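Local coordinates for protein dipicolinate synthase, B chain (Bacillus cereus, PDB 3MCU) that probably catalyses, together with its partner DpaA, the NADP-dependent oxidation of dihydrodipicolinate to dipicolinate during sporulation, at residues 122-126 and 177-182. Sequence-based numbering, arbitrary orientation.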
loop_
_atom_site.group_PDB
_atom_site.type_symbol
_atom_site.label_atom_id
_atom_site.label_comp_id
_atom_site.label_asym_id
_atom_site.label_seq_id
_atom_site.Cartn_x
_atom_site.Cartn_y
_atom_site.Cartn_z
ATOM N N LYS D 122 -9.403 21.595 6.207
ATOM C CA LYS D 122 -9.362 22.637 5.173
ATOM C C LYS D 122 -8.660 22.192 3.906
ATOM O O LYS D 122 -7.779 21.350 3.947
ATOM C CB LYS D 122 -8.653 23.886 5.686
ATOM C CG LYS D 122 -9.298 24.501 6.888
ATOM C CD LYS D 122 -10.597 25.196 6.545
ATOM C CE LYS D 122 -11.011 26.025 7.772
ATOM N NZ LYS D 122 -12.401 26.559 7.704
ATOM N N PRO D 123 -9.013 22.819 2.776
ATOM C CA PRO D 123 -8.506 22.363 1.479
ATOM C C PRO D 123 -7.032 22.661 1.214
ATOM O O PRO D 123 -6.492 23.727 1.548
ATOM C CB PRO D 123 -9.406 23.089 0.466
ATOM C CG PRO D 123 -9.922 24.317 1.212
ATOM C CD PRO D 123 -9.997 23.922 2.662
ATOM N N VAL D 124 -6.386 21.665 0.611
ATOM C CA VAL D 124 -5.031 21.768 0.100
ATOM C C VAL D 124 -5.128 21.551 -1.396
ATOM O O VAL D 124 -5.719 20.562 -1.848
ATOM C CB VAL D 124 -4.129 20.680 0.704
ATOM C CG1 VAL D 124 -2.791 20.641 0.014
ATOM C CG2 VAL D 124 -3.959 20.910 2.210
ATOM N N VAL D 125 -4.564 22.482 -2.164
ATOM C CA VAL D 125 -4.565 22.401 -3.619
ATOM C C VAL D 125 -3.156 22.149 -4.098
ATOM O O VAL D 125 -2.229 22.880 -3.725
ATOM C CB VAL D 125 -5.078 23.717 -4.273
ATOM C CG1 VAL D 125 -4.750 23.738 -5.748
ATOM C CG2 VAL D 125 -6.578 23.861 -4.063
ATOM N N LEU D 126 -2.999 21.118 -4.922
ATOM C CA LEU D 126 -1.690 20.678 -5.386
ATOM C C LEU D 126 -1.561 20.865 -6.899
ATOM O O LEU D 126 -2.475 20.513 -7.632
ATOM C CB LEU D 126 -1.518 19.185 -5.065
ATOM C CG LEU D 126 -1.577 18.729 -3.605
ATOM C CD1 LEU D 126 -1.472 17.202 -3.480
ATOM C CD2 LEU D 126 -0.456 19.418 -2.829
ATOM N N THR D 177 -8.917 26.424 -9.696
ATOM C CA THR D 177 -8.894 25.244 -8.854
ATOM C C THR D 177 -9.115 25.594 -7.384
ATOM O O THR D 177 -9.915 24.945 -6.695
ATOM C CB THR D 177 -7.583 24.462 -9.023
ATOM O OG1 THR D 177 -7.386 24.172 -10.419
ATOM C CG2 THR D 177 -7.615 23.159 -8.189
ATOM N N VAL D 178 -8.419 26.608 -6.887
ATOM C CA VAL D 178 -8.658 26.952 -5.499
ATOM C C VAL D 178 -10.059 27.543 -5.257
ATOM O O VAL D 178 -10.617 27.357 -4.195
ATOM C CB VAL D 178 -7.510 27.757 -4.818
ATOM C CG1 VAL D 178 -6.255 27.783 -5.669
ATOM C CG2 VAL D 178 -7.977 29.138 -4.359
ATOM N N LEU D 179 -10.639 28.196 -6.262
ATOM C CA LEU D 179 -12.015 28.682 -6.157
ATOM C C LEU D 179 -12.990 27.534 -5.939
ATOM O O LEU D 179 -13.885 27.625 -5.101
ATOM C CB LEU D 179 -12.420 29.476 -7.398
ATOM C CG LEU D 179 -12.112 30.970 -7.347
ATOM C CD1 LEU D 179 -12.264 31.637 -8.732
ATOM C CD2 LEU D 179 -13.008 31.628 -6.301
ATOM N N GLU D 180 -12.818 26.451 -6.697
ATOM C CA GLU D 180 -13.650 25.262 -6.499
ATOM C C GLU D 180 -13.350 24.583 -5.157
ATOM O O GLU D 180 -14.259 24.078 -4.494
ATOM C CB GLU D 180 -13.465 24.257 -7.647
ATOM C CG GLU D 180 -14.007 24.704 -9.010
ATOM C CD GLU D 180 -15.452 25.218 -8.959
ATOM O OE1 GLU D 180 -16.350 24.460 -8.520
ATOM O OE2 GLU D 180 -15.682 26.385 -9.378
ATOM N N ALA D 181 -12.076 24.551 -4.774
ATOM C CA ALA D 181 -11.682 23.844 -3.556
ATOM C C ALA D 181 -12.265 24.510 -2.318
ATOM O O ALA D 181 -12.628 23.827 -1.383
ATOM C CB ALA D 181 -10.142 23.732 -3.429
ATOM N N LEU D 182 -12.336 25.839 -2.311
ATOM C CA LEU D 182 -12.954 26.557 -1.187
ATOM C C LEU D 182 -14.424 26.183 -0.991
ATOM O O LEU D 182 -14.966 26.334 0.103
ATOM C CB LEU D 182 -12.801 28.067 -1.359
ATOM C CG LEU D 182 -11.340 28.525 -1.304
ATOM C CD1 LEU D 182 -11.140 29.886 -1.999
ATOM C CD2 LEU D 182 -10.858 28.518 0.164
#
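Val125 turns both methyl groups toward helix 174-181, each meeting a different part of it. CG2 reaches deepest, lying 3.6 Å from Ala181 CB and 4.0 Å from Val178 CA, so that it rests almost on the helix backbone. CG1, anti to the backbone N (chi1 166°), is carried the other way, to Thr177 CG2 at 3.8 Å. The threonine turns this methyl to the strand, while its OG1 hydrogen-bonds to Leu173 O, just ahead of the helix. Two residues before Val125, Pro123 lays the CB–CG edge of its ring against Ala181 and Leu182: CB is 4.0 Å from Ala181 CB, and CG is 3.8 Å from Ala181 O, with Leu182 CD2 a looser neighbour.

The strand runs nearly antiparallel to the helix at 152°, with the short axes 8.9 Å apart. Pro123 and Val125 bond through their backbones with Met88, and Val125 also with Ile90, while Val124 pairs with Asn149 and Tyr151 on the other flank; these bonds place the strand between its parallel neighbours 87-94 and 150-156 in the mixed sheet of this flavoprotein-family α/β fold. Cys87 and Tyr151 continue the apolar surface beneath the helix. No hydrogen bond crosses between 122-126 and 177-182, so residues 177-182 are held here against the sheet by close-fitting aliphatic packing.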